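Protein yahD a copper inducible hydrolase (Lactococcus lactis subsp. lactis, PDB 3OG9) probably acts as a hydrolase of the alpha/beta-hydrolase fold, is induced by copper, and binds D-malate in a pocket. Local coordinates at residues 35-43 / 198-209; 70-79 / 134-142. All coordinates share one frame; numbering follows the deposited sequence.

Interaction 1 of 2, residues 35-43 / 198-209; sequences IAEMIAPSH and VLAAKKWLTETK. Unlike the reference sequence in segment 198-209: K202 (reference Asn).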
loop_
_atom_site.group_PDB
_atom_site.type_symbol
_atom_site.label_atom_id
_atom_site.label_comp_id
_atom_site.label_asym_id
_atom_site.label_seq_id
_atom_site.Cartn_x
_atom_site.Cartn_y
_atom_site.Cartn_z
ATOM N N ILE A 35 7.849 -11.420 3.498
ATOM C CA ILE A 35 8.441 -10.092 3.459
ATOM C C ILE A 35 8.036 -9.299 4.728
ATOM O O ILE A 35 8.888 -8.676 5.393
ATOM C CB ILE A 35 8.023 -9.323 2.147
ATOM C CG1 ILE A 35 8.575 -10.009 0.896
ATOM C CG2 ILE A 35 8.487 -7.856 2.125
ATOM C CD1 ILE A 35 9.999 -10.052 0.853
ATOM N N ALA A 36 6.740 -9.284 5.027
ATOM C CA ALA A 36 6.250 -8.567 6.234
ATOM C C ALA A 36 6.893 -9.116 7.504
ATOM O O ALA A 36 7.230 -8.360 8.401
ATOM C CB ALA A 36 4.715 -8.666 6.359
ATOM N N GLU A 37 7.042 -10.439 7.569
ATOM C CA GLU A 37 7.719 -11.086 8.678
ATOM C C GLU A 37 9.180 -10.616 8.861
ATOM O O GLU A 37 9.652 -10.557 9.991
ATOM C CB GLU A 37 7.617 -12.610 8.567
ATOM C CG GLU A 37 6.231 -13.127 8.964
ATOM C CD GLU A 37 5.923 -14.555 8.494
ATOM O OE1 GLU A 37 4.901 -15.109 8.978
ATOM O OE2 GLU A 37 6.661 -15.140 7.652
ATOM N N MET A 38 9.859 -10.263 7.773
ATOM C CA MET A 38 11.215 -9.678 7.857
ATOM C C MET A 38 11.204 -8.200 8.270
ATOM O O MET A 38 12.067 -7.751 9.035
ATOM C CB MET A 38 11.988 -9.848 6.533
ATOM C CG MET A 38 12.399 -11.280 6.231
ATOM S SD MET A 38 13.684 -11.474 4.956
ATOM C CE MET A 38 15.091 -10.774 5.823
ATOM N N ILE A 39 10.224 -7.451 7.773
ATOM C CA ILE A 39 10.117 -6.034 8.061
ATOM C C ILE A 39 9.700 -5.747 9.512
ATOM O O ILE A 39 10.259 -4.855 10.169
ATOM C CB ILE A 39 9.133 -5.374 7.091
ATOM C CG1 ILE A 39 9.681 -5.432 5.656
ATOM C CG2 ILE A 39 8.815 -3.898 7.498
ATOM C CD1 ILE A 39 8.653 -4.998 4.606
ATOM N N ALA A 40 8.706 -6.487 9.990
ATOM C CA ALA A 40 8.121 -6.244 11.305
ATOM C C ALA A 40 7.961 -7.566 12.037
ATOM O O ALA A 40 6.838 -8.061 12.153
ATOM C CB ALA A 40 6.765 -5.558 11.144
ATOM N N PRO A 41 9.081 -8.168 12.502
ATOM C CA PRO A 41 8.989 -9.479 13.151
ATOM C C PRO A 41 8.006 -9.477 14.324
ATOM O O PRO A 41 7.999 -8.519 15.105
ATOM C CB PRO A 41 10.427 -9.721 13.670
ATOM C CG PRO A 41 11.286 -8.980 12.709
ATOM C CD PRO A 41 10.487 -7.701 12.434
ATOM N N SER A 42 7.186 -10.531 14.418
ATOM C CA SER A 42 6.253 -10.749 15.538
ATOM C C SER A 42 4.923 -9.967 15.430
ATOM O O SER A 42 4.020 -10.182 16.238
ATOM C CB SER A 42 6.903 -10.440 16.910
ATOM O OG SER A 42 8.182 -11.038 17.115
ATOM N N HIS A 43 4.801 -9.050 14.469
ATOM C CA HIS A 43 3.568 -8.254 14.372
ATOM C C HIS A 43 2.456 -9.101 13.755
ATOM O O HIS A 43 2.711 -9.859 12.834
ATOM C CB HIS A 43 3.782 -6.979 13.536
ATOM C CG HIS A 43 4.627 -5.938 14.216
ATOM N ND1 HIS A 43 4.144 -4.688 14.535
ATOM C CD2 HIS A 43 5.924 -5.946 14.608
ATOM C CE1 HIS A 43 5.104 -3.972 15.105
ATOM N NE2 HIS A 43 6.199 -4.705 15.145
ATOM N N VAL A 198 13.584 -3.833 1.010
ATOM C CA VAL A 198 12.947 -4.462 2.169
ATOM C C VAL A 198 13.758 -4.308 3.485
ATOM O O VAL A 198 13.188 -3.995 4.562
ATOM C CB VAL A 198 12.580 -5.921 1.864
ATOM C CG1 VAL A 198 12.109 -6.653 3.123
ATOM C CG2 VAL A 198 11.538 -5.937 0.780
ATOM N N LEU A 199 15.070 -4.502 3.410
ATOM C CA LEU A 199 15.919 -4.208 4.578
ATOM C C LEU A 199 15.888 -2.723 4.986
ATOM O O LEU A 199 15.937 -2.404 6.184
ATOM C CB LEU A 199 17.356 -4.703 4.370
ATOM C CG LEU A 199 17.466 -6.233 4.249
ATOM C CD1 LEU A 199 18.939 -6.659 4.138
ATOM C CD2 LEU A 199 16.818 -6.923 5.449
ATOM N N ALA A 200 15.823 -1.831 4.001
ATOM C CA ALA A 200 15.734 -0.398 4.257
ATOM C C ALA A 200 14.442 -0.080 5.034
ATOM O O ALA A 200 14.424 0.732 5.982
ATOM C CB ALA A 200 15.799 0.382 2.961
ATOM N N ALA A 201 13.353 -0.751 4.644
ATOM C CA ALA A 201 12.048 -0.551 5.314
ATOM C C ALA A 201 12.060 -1.112 6.740
ATOM O O ALA A 201 11.575 -0.464 7.693
ATOM C CB ALA A 201 10.942 -1.201 4.489
ATOM N N LYS A 202 12.658 -2.300 6.898
ATOM C CA LYS A 202 12.922 -2.901 8.219
ATOM C C LYS A 202 13.679 -1.933 9.143
ATOM O O LYS A 202 13.307 -1.693 10.306
ATOM C CB LYS A 202 13.742 -4.197 8.031
ATOM C CG LYS A 202 14.031 -4.991 9.330
ATOM C CD LYS A 202 14.846 -6.256 9.028
ATOM C CE LYS A 202 15.191 -7.033 10.325
ATOM N NZ LYS A 202 13.976 -7.587 11.027
ATOM N N LYS A 203 14.745 -1.361 8.620
ATOM C CA LYS A 203 15.534 -0.406 9.396
ATOM C C LYS A 203 14.727 0.845 9.730
ATOM O O LYS A 203 14.717 1.329 10.875
ATOM C CB LYS A 203 16.811 -0.062 8.641
ATOM C CG LYS A 203 17.727 0.961 9.331
ATOM C CD LYS A 203 19.078 0.960 8.588
ATOM C CE LYS A 203 19.744 2.313 8.573
ATOM N NZ LYS A 203 19.665 2.963 9.906
ATOM N N TRP A 204 14.039 1.374 8.733
ATOM C CA TRP A 204 13.181 2.545 8.930
ATOM C C TRP A 204 12.118 2.292 9.998
ATOM O O TRP A 204 11.925 3.128 10.889
ATOM C CB TRP A 204 12.507 2.914 7.623
ATOM C CG TRP A 204 11.515 4.045 7.713
ATOM C CD1 TRP A 204 11.793 5.379 7.697
ATOM C CD2 TRP A 204 10.088 3.930 7.786
ATOM N NE1 TRP A 204 10.627 6.112 7.745
ATOM C CE2 TRP A 204 9.562 5.251 7.801
ATOM C CE3 TRP A 204 9.200 2.850 7.839
ATOM C CZ2 TRP A 204 8.197 5.515 7.874
ATOM C CZ3 TRP A 204 7.802 3.124 7.893
ATOM C CH2 TRP A 204 7.331 4.441 7.883
ATOM N N LEU A 205 11.473 1.125 9.956
ATOM C CA LEU A 205 10.473 0.810 10.972
ATOM C C LEU A 205 11.043 0.792 12.401
ATOM O O LEU A 205 10.393 1.314 13.311
ATOM C CB LEU A 205 9.740 -0.507 10.670
ATOM C CG LEU A 205 8.440 -0.729 11.455
ATOM C CD1 LEU A 205 7.380 0.338 11.188
ATOM C CD2 LEU A 205 7.857 -2.073 11.102
ATOM N N THR A 206 12.238 0.212 12.598
ATOM C CA THR A 206 12.936 0.293 13.916
ATOM C C THR A 206 13.177 1.727 14.411
ATOM O O THR A 206 13.184 1.989 15.618
ATOM C CB THR A 206 14.299 -0.474 13.958
ATOM O OG1 THR A 206 15.338 0.290 13.320
ATOM C CG2 THR A 206 14.166 -1.826 13.306
ATOM N N GLU A 207 13.374 2.648 13.476
ATOM C CA GLU A 207 13.588 4.062 13.799
ATOM C C GLU A 207 12.312 4.795 14.087
ATOM O O GLU A 207 12.298 5.709 14.905
ATOM C CB GLU A 207 14.310 4.772 12.654
ATOM C CG GLU A 207 15.693 4.232 12.441
ATOM C CD GLU A 207 16.305 4.664 11.132
ATOM O OE1 GLU A 207 15.755 5.577 10.486
ATOM O OE2 GLU A 207 17.341 4.085 10.746
ATOM N N THR A 208 11.235 4.449 13.381
ATOM C CA THR A 208 9.971 5.198 13.505
ATOM C C THR A 208 8.935 4.523 14.401
ATOM O O THR A 208 8.046 5.194 14.937
ATOM C CB THR A 208 9.292 5.451 12.136
ATOM O OG1 THR A 208 9.067 4.203 11.471
ATOM C CG2 THR A 208 10.132 6.368 11.258
ATOM N N LYS A 209 9.044 3.201 14.539
ATOM C CA LYS A 209 8.022 2.369 15.207
ATOM C C LYS A 209 7.454 3.050 16.448
ATOM O O LYS A 209 8.212 3.621 17.249
ATOM C CB LYS A 209 8.631 0.999 15.578
ATOM C CG LYS A 209 7.625 -0.141 15.831
ATOM C CD LYS A 209 8.291 -1.331 16.547
ATOM C CE LYS A 209 7.242 -2.247 17.225
ATOM N NZ LYS A 209 7.721 -3.645 17.520
HETATM O O HOH W 1 11.672 -3.516 11.857
#

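Interaction 2 of 2, residues 70-79 / 134-142; sequences TKENFDLESL and HGMQLEDFE. With MLT (D-malate), chain C.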
loop_
_atom_site.group_PDB
_atom_site.type_symbol
_atom_site.label_atom_id
_atom_site.label_comp_id
_atom_site.label_asym_id
_atom_site.label_seq_id
_atom_site.Cartn_x
_atom_site.Cartn_y
_atom_site.Cartn_z
ATOM N N THR A 70 -0.493 5.658 -18.393
ATOM C CA THR A 70 -0.354 5.550 -16.948
ATOM C C THR A 70 -1.700 5.925 -16.298
ATOM O O THR A 70 -2.563 5.090 -16.281
ATOM C CB THR A 70 0.868 6.354 -16.467
ATOM O OG1 THR A 70 2.048 5.727 -17.031
ATOM C CG2 THR A 70 0.958 6.326 -14.954
ATOM N N LYS A 71 -1.924 7.178 -15.888
ATOM C CA LYS A 71 -3.164 7.520 -15.149
ATOM C C LYS A 71 -4.447 7.321 -15.954
ATOM O O LYS A 71 -5.473 6.996 -15.382
ATOM C CB LYS A 71 -3.114 8.947 -14.540
ATOM C CG LYS A 71 -2.269 9.018 -13.247
ATOM C CD LYS A 71 -2.498 10.290 -12.475
ATOM C CE LYS A 71 -1.558 11.377 -12.888
ATOM N NZ LYS A 71 -2.182 12.658 -12.539
ATOM N N GLU A 72 -4.384 7.522 -17.273
ATOM C CA GLU A 72 -5.544 7.302 -18.138
ATOM C C GLU A 72 -6.020 5.845 -18.150
ATOM O O GLU A 72 -7.171 5.586 -18.505
ATOM C CB GLU A 72 -5.292 7.766 -19.598
ATOM C CG GLU A 72 -5.054 9.293 -19.745
ATOM C CD GLU A 72 -3.604 9.717 -19.426
ATOM O OE1 GLU A 72 -2.754 8.830 -19.151
ATOM O OE2 GLU A 72 -3.308 10.949 -19.454
ATOM N N ASN A 73 -5.154 4.907 -17.784
ATOM C CA ASN A 73 -5.571 3.499 -17.718
ATOM C C ASN A 73 -6.236 3.080 -16.408
ATOM O O ASN A 73 -6.703 1.957 -16.298
ATOM C CB ASN A 73 -4.381 2.556 -18.003
ATOM C CG ASN A 73 -4.829 1.194 -18.525
ATOM O OD1 ASN A 73 -5.936 1.045 -19.040
ATOM N ND2 ASN A 73 -3.975 0.197 -18.387
ATOM N N PHE A 74 -6.286 3.968 -15.412
ATOM C CA PHE A 74 -6.840 3.583 -14.103
ATOM C C PHE A 74 -8.325 3.920 -14.086
ATOM O O PHE A 74 -8.712 5.090 -14.272
ATOM C CB PHE A 74 -6.088 4.281 -12.964
ATOM C CG PHE A 74 -4.586 4.079 -12.993
ATOM C CD1 PHE A 74 -4.034 2.854 -13.368
ATOM C CD2 PHE A 74 -3.725 5.090 -12.538
ATOM C CE1 PHE A 74 -2.630 2.667 -13.371
ATOM C CE2 PHE A 74 -2.330 4.914 -12.540
ATOM C CZ PHE A 74 -1.775 3.705 -12.960
ATOM N N ASP A 75 -9.155 2.904 -13.885
ATOM C CA ASP A 75 -10.610 3.110 -13.761
ATOM C C ASP A 75 -10.972 3.680 -12.367
ATOM O O ASP A 75 -11.050 2.963 -11.348
ATOM C CB ASP A 75 -11.345 1.818 -14.099
ATOM C CG ASP A 75 -12.857 1.945 -14.011
ATOM O OD1 ASP A 75 -13.345 2.926 -13.414
ATOM O OD2 ASP A 75 -13.548 1.030 -14.524
ATOM N N LEU A 76 -11.166 4.991 -12.329
ATOM C CA LEU A 76 -11.383 5.695 -11.078
ATOM C C LEU A 76 -12.709 5.360 -10.413
ATOM O O LEU A 76 -12.798 5.390 -9.178
ATOM C CB LEU A 76 -11.217 7.207 -11.269
ATOM C CG LEU A 76 -9.850 7.629 -11.834
ATOM C CD1 LEU A 76 -9.776 9.141 -11.960
ATOM C CD2 LEU A 76 -8.658 7.069 -11.035
ATOM N N GLU A 77 -13.732 5.021 -11.195
ATOM C CA GLU A 77 -14.968 4.524 -10.579
ATOM C C GLU A 77 -14.727 3.205 -9.839
ATOM O O GLU A 77 -15.191 3.029 -8.701
ATOM C CB GLU A 77 -16.098 4.403 -11.598
ATOM C CG GLU A 77 -16.739 5.775 -11.920
ATOM C CD GLU A 77 -18.023 5.684 -12.766
ATOM O OE1 GLU A 77 -18.560 4.572 -12.976
ATOM O OE2 GLU A 77 -18.488 6.748 -13.224
ATOM N N SER A 78 -13.992 2.298 -10.479
ATOM C CA SER A 78 -13.620 1.031 -9.856
ATOM C C SER A 78 -12.760 1.290 -8.640
ATOM O O SER A 78 -13.002 0.689 -7.598
ATOM C CB SER A 78 -12.887 0.113 -10.834
ATOM O OG SER A 78 -12.467 -1.103 -10.228
ATOM N N LEU A 79 -11.763 2.162 -8.781
ATOM C CA LEU A 79 -10.877 2.500 -7.664
ATOM C C LEU A 79 -11.714 2.952 -6.495
ATOM O O LEU A 79 -11.511 2.527 -5.365
ATOM C CB LEU A 79 -9.832 3.572 -8.065
ATOM C CG LEU A 79 -8.931 4.127 -6.952
ATOM C CD1 LEU A 79 -8.056 3.021 -6.357
ATOM C CD2 LEU A 79 -8.112 5.347 -7.413
ATOM N N HIS A 134 7.435 0.725 -4.602
ATOM C CA HIS A 134 7.153 1.053 -6.003
ATOM C C HIS A 134 5.720 1.515 -6.255
ATOM O O HIS A 134 5.046 1.069 -7.208
ATOM C CB HIS A 134 7.587 -0.112 -6.913
ATOM C CG HIS A 134 9.028 -0.431 -6.730
ATOM N ND1 HIS A 134 10.018 0.430 -7.145
ATOM C CD2 HIS A 134 9.647 -1.431 -6.061
ATOM C CE1 HIS A 134 11.193 -0.040 -6.759
ATOM N NE2 HIS A 134 10.994 -1.171 -6.107
ATOM N N GLY A 135 5.293 2.448 -5.402
ATOM C CA GLY A 135 3.996 3.075 -5.514
ATOM C C GLY A 135 4.010 4.295 -6.440
ATOM O O GLY A 135 5.079 4.793 -6.885
ATOM N N MET A 136 2.804 4.810 -6.703
ATOM C CA MET A 136 2.624 5.933 -7.591
ATOM C C MET A 136 1.337 6.648 -7.275
ATOM O O MET A 136 0.502 6.130 -6.539
ATOM C CB MET A 136 2.579 5.434 -9.038
ATOM C CG MET A 136 1.313 4.609 -9.399
ATOM S SD MET A 136 1.568 3.706 -10.938
ATOM C CE MET A 136 2.002 5.036 -11.998
ATOM N N GLN A 137 1.171 7.846 -7.852
ATOM C CA GLN A 137 -0.112 8.542 -7.778
ATOM C C GLN A 137 -1.124 7.927 -8.780
ATOM O O GLN A 137 -0.819 7.812 -9.962
ATOM C CB GLN A 137 0.109 10.040 -8.061
ATOM C CG GLN A 137 -1.147 10.851 -7.905
ATOM C CD GLN A 137 -1.040 12.218 -8.474
ATOM O OE1 GLN A 137 -0.880 12.394 -9.696
ATOM N NE2 GLN A 137 -1.142 13.219 -7.603
ATOM N N LEU A 138 -2.319 7.563 -8.314
ATOM C CA LEU A 138 -3.392 7.048 -9.179
ATOM C C LEU A 138 -4.303 8.152 -9.782
ATOM O O LEU A 138 -4.816 8.002 -10.891
ATOM C CB LEU A 138 -4.258 6.072 -8.369
ATOM C CG LEU A 138 -3.499 4.828 -7.915
ATOM C CD1 LEU A 138 -4.463 3.925 -7.224
ATOM C CD2 LEU A 138 -2.839 4.132 -9.143
ATOM N N GLU A 139 -4.511 9.232 -9.029
ATOM C CA GLU A 139 -5.385 10.313 -9.439
ATOM C C GLU A 139 -4.962 11.630 -8.771
ATOM O O GLU A 139 -4.338 11.637 -7.695
ATOM C CB GLU A 139 -6.856 9.972 -9.102
ATOM C CG GLU A 139 -7.026 9.458 -7.675
ATOM C CD GLU A 139 -8.462 9.525 -7.157
ATOM O OE1 GLU A 139 -9.339 10.094 -7.892
ATOM O OE2 GLU A 139 -8.690 9.031 -6.007
ATOM N N ASP A 140 -5.297 12.744 -9.410
ATOM C CA ASP A 140 -5.091 14.057 -8.802
ATOM C C ASP A 140 -6.452 14.521 -8.275
ATOM O O ASP A 140 -7.462 14.420 -8.987
ATOM C CB ASP A 140 -4.536 15.027 -9.844
ATOM C CG ASP A 140 -4.010 16.329 -9.228
ATOM O OD1 ASP A 140 -3.864 16.413 -7.985
ATOM O OD2 ASP A 140 -3.735 17.273 -9.998
ATOM N N PHE A 141 -6.491 14.991 -7.027
ATOM C CA PHE A 141 -7.730 15.464 -6.395
ATOM C C PHE A 141 -7.421 16.436 -5.258
ATOM O O PHE A 141 -6.266 16.628 -4.923
ATOM C CB PHE A 141 -8.585 14.293 -5.878
ATOM C CG PHE A 141 -7.861 13.382 -4.904
ATOM C CD1 PHE A 141 -8.089 13.493 -3.527
ATOM C CD2 PHE A 141 -6.966 12.404 -5.364
ATOM C CE1 PHE A 141 -7.425 12.657 -2.619
ATOM C CE2 PHE A 141 -6.299 11.559 -4.460
ATOM C CZ PHE A 141 -6.523 11.691 -3.094
ATOM N N GLU A 142 -8.464 17.047 -4.690
ATOM C CA GLU A 142 -8.328 17.903 -3.502
ATOM C C GLU A 142 -8.337 17.050 -2.233
ATOM O O GLU A 142 -9.386 16.501 -1.843
ATOM C CB GLU A 142 -9.440 18.963 -3.452
ATOM C CG GLU A 142 -9.227 20.035 -2.371
ATOM C CD GLU A 142 -10.464 20.892 -2.130
ATOM O OE1 GLU A 142 -11.040 21.373 -3.126
ATOM O OE2 GLU A 142 -10.860 21.090 -0.950
HETATM C C1 MLT C . -1.615 -0.089 -10.781
HETATM O O1 MLT C . -2.548 -0.622 -11.440
HETATM O O2 MLT C . -1.740 0.112 -9.548
HETATM C C2 MLT C . -0.341 0.340 -11.476
HETATM O O3 MLT C . -0.405 0.122 -12.874
HETATM C C3 MLT C . 0.887 -0.346 -10.877
HETATM C C4 MLT C . 0.923 -1.836 -11.122
HETATM O O4 MLT C . 2.043 -2.354 -11.325
HETATM O O5 MLT C . -0.091 -2.582 -11.113
HETATM O O HOH W 2 -6.376 8.249 -13.257
#

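Interaction 1 of 2, residues 35-43 / 198-209
The carbonyl oxygen of M38 takes a hydrogen bond of 2.8 Å from NZ of K202, the ammonium arriving nearly along the C=O axis at 162°. K202, an asparagine in the reference sequence, keeps its chain extended until chi4 (65°), where the bend turns NZ onto M38 O and leaves it 3.5 Å from CG of P41. One residue on, I39 O and K202 O are joined by a water that donates to both, at 2.6 Å to I39 O. I39 acts as a knob in the hole formed by V198, A201, K202 and L205, with its CG1 3.7 Å from V198 CG1. I35 CG2 extends this apolar seam onto V198 CG2, and CD2 of L205 reaches A40 CB at 3.7 Å. Helices 35-39 and 198-208 run at 41° to each other, their axes 9.2 Å apart. At the C-terminus K209 NZ donates to H43 NE2 (3.0 Å), tilted from the ring plane, while ND1 of H43 is bonded to the carbonyl of A17. M38 and I39 lie in the last turn of their helix; a lysine and a water thus donate to carbonyls at its C-terminal end, where the dipole would probably favour a positive charge.

Interaction 2 of 2, residues 70-79 / 134-142
L138 and F74 form the apolar centre: CD2 of L138 lies over one face of the F74 ring, 3.8 Å from the centroid and 25° off the normal, a CH-pi contact. Above the opposite face is the carbonyl oxygen of T70, so the ring is sandwiched. The other branch of L138, CD1, packs on CD1 of L79 at 3.8 Å. Toward the pocket M136 SD approaches F74 obliquely, 5.2 Å from its centroid, a Met-aromatic contact; with CG set between the backbone N and carbonyl carbon (chi1 69°) and the chain bent at chi3, M136 brings SD to the ring and CE to CG2 of T70. SD also lies 3.9 Å from C2 of the D-malate. F74 CE1 is 3.4 Å from malate O3, which lies near the ring plane, so both side chains help to line the ligand pocket.

At the outer edge a water donates to K71 O and L138 O, and K71 NZ donates to Q137 OE1 at 3.1 Å, tilted 32° from the carbonyl plane. Replacing K71 by an alanine removes this donor and the chain beside L138 O, and is likely to leave Q137 OE1 without its mate in this contact. NE2 of the Q137 side chain is bonded to D174 of helix 165-177. E139 bonds N118 of helix 111-121 and forms a salt bridge with R122 just beyond it, while L79 brings in the start of helix 76-97.

How the interactions relate
The two contacts lie on opposite sides of the chain's centre, their own centres 28 Å apart and their nearest atoms about 8 Å apart without touching. Along the sequence, interaction 2 is nested inside the long loop that interaction 1 closes. Interaction 1 joins two helices away from the annotated sites, whereas interaction 2 supplies F74 and M136 to the malate pocket. That pocket also includes S110 and H191, which probably belong to a Ser-His-Asp triad of the kind found in alpha/beta hydrolases. Strand 129-133 relates the two regions: I39 and A201 of interaction 1 touch its F133, and segment 134-142 of interaction 2 follows directly.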